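Local atomic coordinates of metallo-beta-lactamase (Serratia marcescens, PDB entry 3VQZ), a protein that hydrolyses the amide bond of the beta-lactam ring in beta-lactam antibiotics, using a zinc-containing active site. Residues L39-T44 and E75-G80; Y67-H72 and T91-A96; W157-C162 and V170-S175. All coordinates share one frame; numbering follows the deposited sequence.

Contact 1 (L39-T44 and E75-G80); sequences LVDGTT and EDHAGG. With ZN (zinc ion), chain C; MCR (sulfanylacetic acid), chain F.
G42 and G80 bring two backbones together with no side chains between them, their CA atoms 4.4 Å apart. G80 CA lies 3.4 Å from G42 O in a CA-H...O contact. The contact sets the turn after strand 37-40 against the short helix 75-78 and the turn that follows it. The helix carries the last part of the HxHxDH zinc motif of the metallo-beta-lactamase superfamily. Two backbone hydrogen bonds join the segments. G42 N donates to H77 O at 2.8 Å, in line with the carbonyl. G80 N reaches T43 O, also at 2.8 Å, but from well above the carbonyl plane. T43 turns its OG1 back on its own segment, where it donates to G42 O. The methyl CG2 of T44 lies against D76 CA, at 3.8 Å, while its OG1 hydrogen-bonds to S6 and G47. D41 and H77 run side by side and point the same way, with carboxylate and ring planes 47° apart. A water joins them: it accepts from H77 ND1 at 2.8 Å and makes a short link, probably as donor, to D41 OD2, which also hydrogen-bonds to T71. This probably helps fix the ring's rotation, with NE2 on the metal. D76 CG sits between its backbone N and carbonyl carbon (chi1 55°), directed away from the turn and toward the same metal. H215 and the sulfur of sulfanylacetic acid complete the zinc site. The zinc ion is bound by D76 OD2 at 2.0 Å and by H77 NE2 at 2.0 Å.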
loop_
_atom_site.group_PDB
_atom_site.type_symbol
_atom_site.label_atom_id
_atom_site.label_comp_id
_atom_site.label_asym_id
_atom_site.label_seq_id
_atom_site.Cartn_x
_atom_site.Cartn_y
_atom_site.Cartn_z
ATOM N N LEU A 39 2.787 -10.074 2.836
ATOM C CA LEU A 39 3.505 -8.821 2.600
ATOM C C LEU A 39 2.667 -7.870 1.753
ATOM O O LEU A 39 2.122 -8.274 0.721
ATOM C CB LEU A 39 4.832 -9.093 1.889
ATOM C CG LEU A 39 5.700 -7.908 1.434
ATOM C CD1 LEU A 39 6.185 -7.092 2.628
ATOM C CD2 LEU A 39 6.876 -8.414 0.608
ATOM N N VAL A 40 2.590 -6.605 2.165
ATOM C CA VAL A 40 1.884 -5.597 1.375
ATOM C C VAL A 40 2.899 -4.663 0.732
ATOM O O VAL A 40 3.580 -3.910 1.444
ATOM C CB VAL A 40 0.882 -4.770 2.225
ATOM C CG1 VAL A 40 0.045 -3.862 1.329
ATOM C CG2 VAL A 40 -0.045 -5.685 3.000
ATOM N N ASP A 41 2.981 -4.730 -0.601
ATOM C CA ASP A 41 3.842 -3.886 -1.463
ATOM C C ASP A 41 5.320 -4.311 -1.448
ATOM O O ASP A 41 5.750 -5.011 -0.550
ATOM C CB ASP A 41 3.669 -2.376 -1.185
ATOM C CG ASP A 41 2.417 -1.788 -1.852
ATOM O OD1 ASP A 41 1.875 -2.414 -2.803
ATOM O OD2 ASP A 41 1.968 -0.690 -1.433
ATOM N N GLY A 42 6.084 -3.902 -2.455
ATOM C CA GLY A 42 7.494 -4.308 -2.563
ATOM C C GLY A 42 8.486 -3.153 -2.583
ATOM O O GLY A 42 9.708 -3.379 -2.648
ATOM N N THR A 43 7.963 -1.924 -2.490
ATOM C CA THR A 43 8.730 -0.681 -2.695
ATOM C C THR A 43 9.374 -0.667 -4.109
ATOM O O THR A 43 8.762 -1.165 -5.061
ATOM C CB THR A 43 9.751 -0.379 -1.549
ATOM O OG1 THR A 43 10.957 -1.136 -1.737
ATOM C CG2 THR A 43 9.162 -0.687 -0.176
ATOM N N THR A 44 10.565 -0.081 -4.252
ATOM C CA THR A 44 11.213 0.057 -5.559
ATOM C C THR A 44 11.985 -1.206 -5.869
ATOM O O THR A 44 12.137 -2.073 -5.008
ATOM C CB THR A 44 12.240 1.198 -5.571
ATOM O OG1 THR A 44 13.165 0.986 -4.492
ATOM C CG2 THR A 44 11.555 2.568 -5.427
ATOM N N GLU A 75 6.050 2.294 -10.000
ATOM C CA GLU A 75 7.394 1.741 -9.762
ATOM C C GLU A 75 7.856 1.834 -8.311
ATOM O O GLU A 75 8.626 0.996 -7.853
ATOM C CB GLU A 75 8.426 2.430 -10.666
ATOM C CG GLU A 75 8.640 3.910 -10.334
ATOM C CD GLU A 75 9.593 4.631 -11.286
ATOM O OE1 GLU A 75 10.552 4.001 -11.789
ATOM O OE2 GLU A 75 9.387 5.847 -11.517
ATOM N N ASP A 76 7.381 2.849 -7.594
ATOM C CA ASP A 76 7.835 3.071 -6.234
ATOM C C ASP A 76 7.230 2.092 -5.219
ATOM O O ASP A 76 7.829 1.896 -4.183
ATOM C CB ASP A 76 7.669 4.545 -5.800
ATOM C CG ASP A 76 6.257 5.056 -5.965
ATOM O OD1 ASP A 76 5.551 4.597 -6.871
ATOM O OD2 ASP A 76 5.852 5.937 -5.190
ATOM N N HIS A 77 6.080 1.473 -5.532
ATOM C CA HIS A 77 5.418 0.490 -4.645
ATOM C C HIS A 77 5.525 -0.910 -5.143
ATOM O O HIS A 77 5.515 -1.857 -4.345
ATOM C CB HIS A 77 3.931 0.810 -4.448
ATOM C CG HIS A 77 3.681 2.257 -4.184
ATOM N ND1 HIS A 77 3.711 2.775 -2.947
ATOM C CD2 HIS A 77 3.481 3.320 -5.059
ATOM C CE1 HIS A 77 3.512 4.111 -3.013
ATOM N NE2 HIS A 77 3.368 4.444 -4.308
ATOM N N ALA A 78 5.618 -1.054 -6.465
ATOM C CA ALA A 78 5.537 -2.353 -7.113
ATOM C C ALA A 78 6.865 -2.753 -7.740
ATOM O O ALA A 78 7.044 -3.906 -8.125
ATOM C CB ALA A 78 4.449 -2.328 -8.176
ATOM N N GLY A 79 7.790 -1.802 -7.831
ATOM C CA GLY A 79 9.075 -2.035 -8.482
ATOM C C GLY A 79 9.814 -3.212 -7.886
ATOM O O GLY A 79 10.493 -3.957 -8.605
ATOM N N GLY A 80 9.670 -3.382 -6.570
ATOM C CA GLY A 80 10.362 -4.442 -5.853
ATOM C C GLY A 80 9.605 -5.750 -5.715
ATOM O O GLY A 80 10.150 -6.728 -5.206
HETATM ZN ZN ZN C . 3.868 6.321 -4.839
HETATM O OXT MCR F . 0.904 9.290 -4.393
HETATM C C MCR F . 1.563 8.377 -4.959
HETATM O O MCR F . 1.413 7.165 -4.673
HETATM C CA MCR F . 2.583 8.782 -6.011
HETATM S S2 MCR F . 3.193 7.319 -6.907
HETATM O O HOH W 1 3.538 1.139 -0.648
#

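Contact 2 (Y67-H72 and T91-A96); sequences YILSTH and TVLAGA. With NA (sodium ion), chain D; ZN (zinc ion), chain B; MCR (sulfanylacetic acid), chain F.
Y67 and L93 both swing CG beside their own backbone N, with chi1 of -82° and -59°, and this brings the tyrosine ring up against a leucine methyl. L93 CD1 makes an off-centre CH-pi contact with the Y67 ring, 4.3 Å from its centroid. The ring edge meets the backbone of the other strand, with T91 O close to the ring plane and 3.6 Å from Y67 CD1. L69 runs alongside L93 and packs its CD2 on L93 CB at 3.8 Å. These three side chains share one sheet face with T91. I68 and V92 occupy the other face, beneath helix 81-88. The two strands are parallel neighbours in the large mixed sheet of the alpha-beta/beta-alpha fold. Helices 75-78 and 81-88 lie between them in the chain, making a beta-alpha-beta crossover. I68 is gripped twice: its N donates to T91 O at 2.8 Å and its O accepts from L93 N at 2.9 Å. S70 N continues the pairing to L93 O at 3.0 Å. S70 O and T71 O bind a sodium ion, together with G153 O and a water that also donates to S70 OG. Two residues after S70, H72 NE2 binds a zinc ion at 2.1 Å, with H74, H150 and the ligand sulfur as the other partners.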
loop_
_atom_site.group_PDB
_atom_site.type_symbol
_atom_site.label_atom_id
_atom_site.label_comp_id
_atom_site.label_asym_id
_atom_site.label_seq_id
_atom_site.Cartn_x
_atom_site.Cartn_y
_atom_site.Cartn_z
ATOM N N TYR A 67 1.786 -14.622 0.365
ATOM C CA TYR A 67 1.078 -13.647 -0.448
ATOM C C TYR A 67 1.808 -12.316 -0.446
ATOM O O TYR A 67 2.311 -11.893 0.596
ATOM C CB TYR A 67 -0.327 -13.419 0.099
ATOM C CG TYR A 67 -1.389 -14.431 -0.294
ATOM C CD1 TYR A 67 -1.621 -14.760 -1.632
ATOM C CD2 TYR A 67 -2.197 -15.030 0.674
ATOM C CE1 TYR A 67 -2.610 -15.664 -1.990
ATOM C CE2 TYR A 67 -3.195 -15.932 0.316
ATOM C CZ TYR A 67 -3.391 -16.241 -1.010
ATOM O OH TYR A 67 -4.373 -17.131 -1.363
ATOM N N ILE A 68 1.860 -11.669 -1.614
ATOM C CA ILE A 68 2.250 -10.264 -1.731
ATOM C C ILE A 68 1.069 -9.463 -2.279
ATOM O O ILE A 68 0.603 -9.709 -3.400
ATOM C CB ILE A 68 3.465 -10.040 -2.672
ATOM C CG1 ILE A 68 4.697 -10.814 -2.191
ATOM C CG2 ILE A 68 3.776 -8.553 -2.784
ATOM C CD1 ILE A 68 5.847 -10.849 -3.191
ATOM N N LEU A 69 0.591 -8.496 -1.503
ATOM C CA LEU A 69 -0.523 -7.671 -1.958
ATOM C C LEU A 69 -0.019 -6.356 -2.511
ATOM O O LEU A 69 0.906 -5.759 -1.955
ATOM C CB LEU A 69 -1.510 -7.433 -0.828
ATOM C CG LEU A 69 -1.912 -8.653 0.003
ATOM C CD1 LEU A 69 -2.906 -8.218 1.067
ATOM C CD2 LEU A 69 -2.465 -9.812 -0.830
ATOM N N SER A 70 -0.617 -5.918 -3.615
ATOM C CA SER A 70 -0.219 -4.679 -4.274
ATOM C C SER A 70 -1.326 -3.651 -4.177
ATOM O O SER A 70 -2.463 -3.938 -4.551
ATOM C CB SER A 70 0.102 -4.944 -5.746
ATOM O OG SER A 70 0.296 -3.729 -6.459
ATOM N N THR A 71 -0.989 -2.465 -3.667
ATOM C CA THR A 71 -1.916 -1.335 -3.606
ATOM C C THR A 71 -2.152 -0.835 -5.029
ATOM O O THR A 71 -3.252 -1.007 -5.586
ATOM C CB THR A 71 -1.395 -0.192 -2.705
ATOM O OG1 THR A 71 -0.077 0.232 -3.116
ATOM C CG2 THR A 71 -1.367 -0.642 -1.236
ATOM N N HIS A 72 -1.109 -0.268 -5.633
ATOM C CA HIS A 72 -1.163 0.146 -7.032
ATOM C C HIS A 72 0.155 -0.048 -7.725
ATOM O O HIS A 72 1.222 -0.077 -7.094
ATOM C CB HIS A 72 -1.706 1.572 -7.181
ATOM C CG HIS A 72 -0.724 2.666 -6.801
ATOM N ND1 HIS A 72 -0.610 3.135 -5.548
ATOM C CD2 HIS A 72 0.170 3.413 -7.578
ATOM C CE1 HIS A 72 0.315 4.123 -5.516
ATOM N NE2 HIS A 72 0.793 4.286 -6.751
ATOM N N THR A 91 2.329 -15.759 -3.961
ATOM C CA THR A 91 1.407 -15.312 -4.999
ATOM C C THR A 91 1.165 -13.822 -4.805
ATOM O O THR A 91 1.048 -13.354 -3.668
ATOM C CB THR A 91 0.091 -16.118 -4.976
ATOM O OG1 THR A 91 0.388 -17.458 -5.359
ATOM C CG2 THR A 91 -0.956 -15.546 -5.959
ATOM N N VAL A 92 1.127 -13.090 -5.920
ATOM C CA VAL A 92 0.880 -11.652 -5.942
ATOM C C VAL A 92 -0.583 -11.373 -6.269
ATOM O O VAL A 92 -1.132 -11.904 -7.245
ATOM C CB VAL A 92 1.770 -10.927 -6.978
ATOM C CG1 VAL A 92 1.537 -9.416 -6.929
ATOM C CG2 VAL A 92 3.238 -11.255 -6.750
ATOM N N LEU A 93 -1.211 -10.539 -5.444
ATOM C CA LEU A 93 -2.610 -10.197 -5.613
ATOM C C LEU A 93 -2.738 -8.725 -5.885
ATOM O O LEU A 93 -2.079 -7.906 -5.236
ATOM C CB LEU A 93 -3.437 -10.576 -4.386
ATOM C CG LEU A 93 -3.419 -12.053 -4.005
ATOM C CD1 LEU A 93 -4.454 -12.351 -2.928
ATOM C CD2 LEU A 93 -3.639 -12.938 -5.219
ATOM N N ALA A 94 -3.585 -8.396 -6.852
ATOM C CA ALA A 94 -3.796 -7.011 -7.261
ATOM C C ALA A 94 -5.197 -6.794 -7.843
ATOM O O ALA A 94 -5.863 -7.753 -8.248
ATOM C CB ALA A 94 -2.739 -6.613 -8.276
ATOM N N GLY A 95 -5.637 -5.540 -7.901
ATOM C CA GLY A 95 -6.894 -5.194 -8.589
ATOM C C GLY A 95 -6.816 -5.586 -10.064
ATOM O O GLY A 95 -5.745 -5.497 -10.670
ATOM N N ALA A 96 -7.944 -6.023 -10.630
ATOM C CA ALA A 96 -7.992 -6.568 -11.995
ATOM C C ALA A 96 -7.241 -5.701 -12.996
ATOM O O ALA A 96 -6.487 -6.214 -13.819
ATOM C CB ALA A 96 -9.431 -6.769 -12.446
HETATM NA NA NA D . -3.909 -3.414 -6.586
HETATM ZN ZN ZN B . 1.521 6.081 -7.557
HETATM O OXT MCR F . 0.904 9.290 -4.393
HETATM C C MCR F . 1.563 8.377 -4.959
HETATM O O MCR F . 1.413 7.165 -4.673
HETATM C CA MCR F . 2.583 8.782 -6.011
HETATM S S2 MCR F . 3.193 7.319 -6.907
HETATM O O HOH W 2 -1.744 -2.946 -8.181
#

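Contact 3 (W157-C162 and V170-S175); sequences WTWQSC and VVFADS. With MCR (sulfanylacetic acid), chain F.
Strands 157-162 and 170-173 run antiparallel, 4.7 Å apart at closest approach, with W157-F172 and W159-V170 as hydrogen-bonded pairs and T158-V171 as the non-hydrogen-bonded pair between them. Each hydrogen-bonded pair is held by two bonds. The shortest of the four runs from V170 N to W159 O, 2.7 Å, and is nearly straight. W159 carries the side-chain contact. Its CG lies between the backbone N and the carbonyl carbon (chi1 57°), which lays the indole across the neighbouring strand. V170 then sits over one face of the indole. V170 CB is 3.7 Å from the centroid of the W159 five-membered ring, and V170 CG1 is 3.6 Å from W159 CZ2. The far end of the indole reaches F172, with W159 CH2 at 3.7 Å from F172 CB. The polar NE1 of W159 is hydrogen-bonded to T18 OG1. S161 OG lies at the indole edge and hydrogen-bonds to N17 and T18. T158 and V171 point together to the opposite face, their CG2 methyls touching at 3.8 Å. Past the strand, S175 OG donates to the carboxylate O of sulfanylacetic acid at 2.6 Å. The paired strands form a beta hairpin, bridged near its turn by the C162-C167 disulfide. It belongs to the second sheet of the metallo-beta-lactamase sandwich, with W157, W159 and F172 facing the first sheet.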
loop_
_atom_site.group_PDB
_atom_site.type_symbol
_atom_site.label_atom_id
_atom_site.label_comp_id
_atom_site.label_asym_id
_atom_site.label_seq_id
_atom_site.Cartn_x
_atom_site.Cartn_y
_atom_site.Cartn_z
ATOM N N TRP A 157 -6.312 -2.138 1.455
ATOM C CA TRP A 157 -6.378 -3.422 2.142
ATOM C C TRP A 157 -6.656 -3.236 3.618
ATOM O O TRP A 157 -6.046 -2.377 4.266
ATOM C CB TRP A 157 -5.062 -4.182 1.970
ATOM C CG TRP A 157 -4.646 -4.429 0.525
ATOM C CD1 TRP A 157 -3.778 -3.661 -0.258
ATOM C CD2 TRP A 157 -5.037 -5.546 -0.333
ATOM N NE1 TRP A 157 -3.622 -4.205 -1.509
ATOM C CE2 TRP A 157 -4.341 -5.348 -1.616
ATOM C CE3 TRP A 157 -5.879 -6.654 -0.181
ATOM C CZ2 TRP A 157 -4.500 -6.226 -2.681
ATOM C CZ3 TRP A 157 -6.026 -7.527 -1.261
ATOM C CH2 TRP A 157 -5.354 -7.318 -2.483
ATOM N N THR A 158 -7.576 -4.029 4.170
ATOM C CA THR A 158 -7.889 -3.899 5.600
ATOM C C THR A 158 -7.848 -5.232 6.342
ATOM O O THR A 158 -8.101 -6.302 5.755
ATOM C CB THR A 158 -9.263 -3.214 5.846
ATOM O OG1 THR A 158 -10.320 -4.099 5.455
ATOM C CG2 THR A 158 -9.375 -1.913 5.063
ATOM N N TRP A 159 -7.524 -5.159 7.631
ATOM C CA TRP A 159 -7.543 -6.321 8.513
ATOM C C TRP A 159 -7.627 -5.881 9.948
ATOM O O TRP A 159 -7.682 -4.673 10.233
ATOM C CB TRP A 159 -6.293 -7.179 8.312
ATOM C CG TRP A 159 -5.004 -6.434 8.529
ATOM C CD1 TRP A 159 -4.305 -6.272 9.729
ATOM C CD2 TRP A 159 -4.197 -5.721 7.511
ATOM N NE1 TRP A 159 -3.176 -5.531 9.534
ATOM C CE2 TRP A 159 -3.042 -5.175 8.220
ATOM C CE3 TRP A 159 -4.320 -5.494 6.134
ATOM C CZ2 TRP A 159 -2.054 -4.434 7.565
ATOM C CZ3 TRP A 159 -3.327 -4.744 5.482
ATOM C CH2 TRP A 159 -2.219 -4.232 6.177
ATOM N N GLN A 160 -7.646 -6.846 10.869
ATOM C CA GLN A 160 -7.470 -6.511 12.276
ATOM C C GLN A 160 -6.270 -7.199 12.912
ATOM O O GLN A 160 -5.988 -8.374 12.647
ATOM C CB GLN A 160 -8.751 -6.723 13.098
ATOM C CG GLN A 160 -9.164 -8.160 13.288
ATOM C CD GLN A 160 -10.010 -8.376 14.544
ATOM O OE1 GLN A 160 -10.989 -7.672 14.774
ATOM N NE2 GLN A 160 -9.649 -9.371 15.340
ATOM N N SER A 161 -5.566 -6.429 13.732
ATOM C CA SER A 161 -4.449 -6.917 14.532
ATOM C C SER A 161 -4.730 -6.656 16.003
ATOM O O SER A 161 -5.346 -5.633 16.360
ATOM C CB SER A 161 -3.149 -6.223 14.107
ATOM O OG SER A 161 -2.694 -6.775 12.878
ATOM N N CYS A 162 -4.275 -7.574 16.848
ATOM C CA CYS A 162 -4.578 -7.512 18.266
ATOM C C CYS A 162 -3.285 -7.501 19.056
ATOM O O CYS A 162 -2.387 -8.329 18.840
ATOM C CB CYS A 162 -5.507 -8.660 18.696
ATOM S SG CYS A 162 -6.985 -8.850 17.652
ATOM N N VAL A 170 -7.032 -2.189 10.994
ATOM C CA VAL A 170 -5.880 -1.622 10.294
ATOM C C VAL A 170 -6.230 -1.411 8.828
ATOM O O VAL A 170 -6.897 -2.250 8.215
ATOM C CB VAL A 170 -4.655 -2.549 10.367
ATOM C CG1 VAL A 170 -3.463 -1.901 9.679
ATOM C CG2 VAL A 170 -4.329 -2.911 11.819
ATOM N N VAL A 171 -5.776 -0.292 8.265
ATOM C CA VAL A 171 -6.027 0.013 6.861
ATOM C C VAL A 171 -4.701 0.338 6.201
ATOM O O VAL A 171 -4.040 1.302 6.586
ATOM C CB VAL A 171 -7.008 1.217 6.706
ATOM C CG1 VAL A 171 -7.209 1.575 5.243
ATOM C CG2 VAL A 171 -8.364 0.915 7.347
ATOM N N PHE A 172 -4.294 -0.473 5.229
ATOM C CA PHE A 172 -3.184 -0.093 4.376
ATOM C C PHE A 172 -3.777 0.723 3.227
ATOM O O PHE A 172 -4.340 0.172 2.279
ATOM C CB PHE A 172 -2.413 -1.310 3.849
ATOM C CG PHE A 172 -1.033 -0.973 3.325
ATOM C CD1 PHE A 172 0.109 -1.469 3.963
ATOM C CD2 PHE A 172 -0.870 -0.128 2.225
ATOM C CE1 PHE A 172 1.386 -1.153 3.492
ATOM C CE2 PHE A 172 0.408 0.187 1.743
ATOM C CZ PHE A 172 1.536 -0.321 2.381
ATOM N N ALA A 173 -3.647 2.042 3.321
ATOM C CA ALA A 173 -4.354 2.937 2.417
ATOM C C ALA A 173 -3.563 3.189 1.135
ATOM O O ALA A 173 -2.450 3.731 1.162
ATOM C CB ALA A 173 -4.686 4.247 3.119
ATOM N N ASP A 174 -4.147 2.789 0.011
ATOM C CA ASP A 174 -3.609 3.150 -1.293
ATOM C C ASP A 174 -3.668 4.682 -1.480
ATOM O O ASP A 174 -4.442 5.387 -0.792
ATOM C CB ASP A 174 -4.401 2.427 -2.379
ATOM C CG ASP A 174 -3.747 2.508 -3.746
ATOM O OD1 ASP A 174 -2.510 2.703 -3.843
ATOM O OD2 ASP A 174 -4.488 2.363 -4.737
ATOM N N SER A 175 -2.845 5.188 -2.393
ATOM C CA SER A 175 -2.807 6.624 -2.717
ATOM C C SER A 175 -4.079 7.122 -3.383
ATOM O O SER A 175 -4.625 6.475 -4.286
ATOM C CB SER A 175 -1.635 6.931 -3.635
ATOM O OG SER A 175 -0.450 6.429 -3.069
HETATM O OXT MCR F . 0.904 9.290 -4.393
HETATM C C MCR F . 1.563 8.377 -4.959
HETATM O O MCR F . 1.413 7.165 -4.673
HETATM C CA MCR F . 2.583 8.782 -6.011
HETATM S S2 MCR F . 3.193 7.319 -6.907
#

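Contacts 1 and 2 share the first sheet, their centres 10 Å apart. Strands 37-40 and 65-69 are neighbours there, and D41 N lies 2.7 Å from L69 O, probably a hydrogen bond. Contact 3 belongs to the facing sheet. Its W157, W159 and F172 pack on V40 of contact 1, with F172 CD1 3.6 Å from V40 CG1. The three meet at the active site. Contact 1 supplies D76 and H77 to one zinc ion, and contact 2 supplies H72 to the other. The ligand sulfur bridges both metals, while S175 of contact 3, with T177, hydrogen-bonds the ligand. D174 OD1, 2.6 Å from H72 ND1 in a probable hydrogen bond, is a second-shell partner that probably orients this zinc ligand.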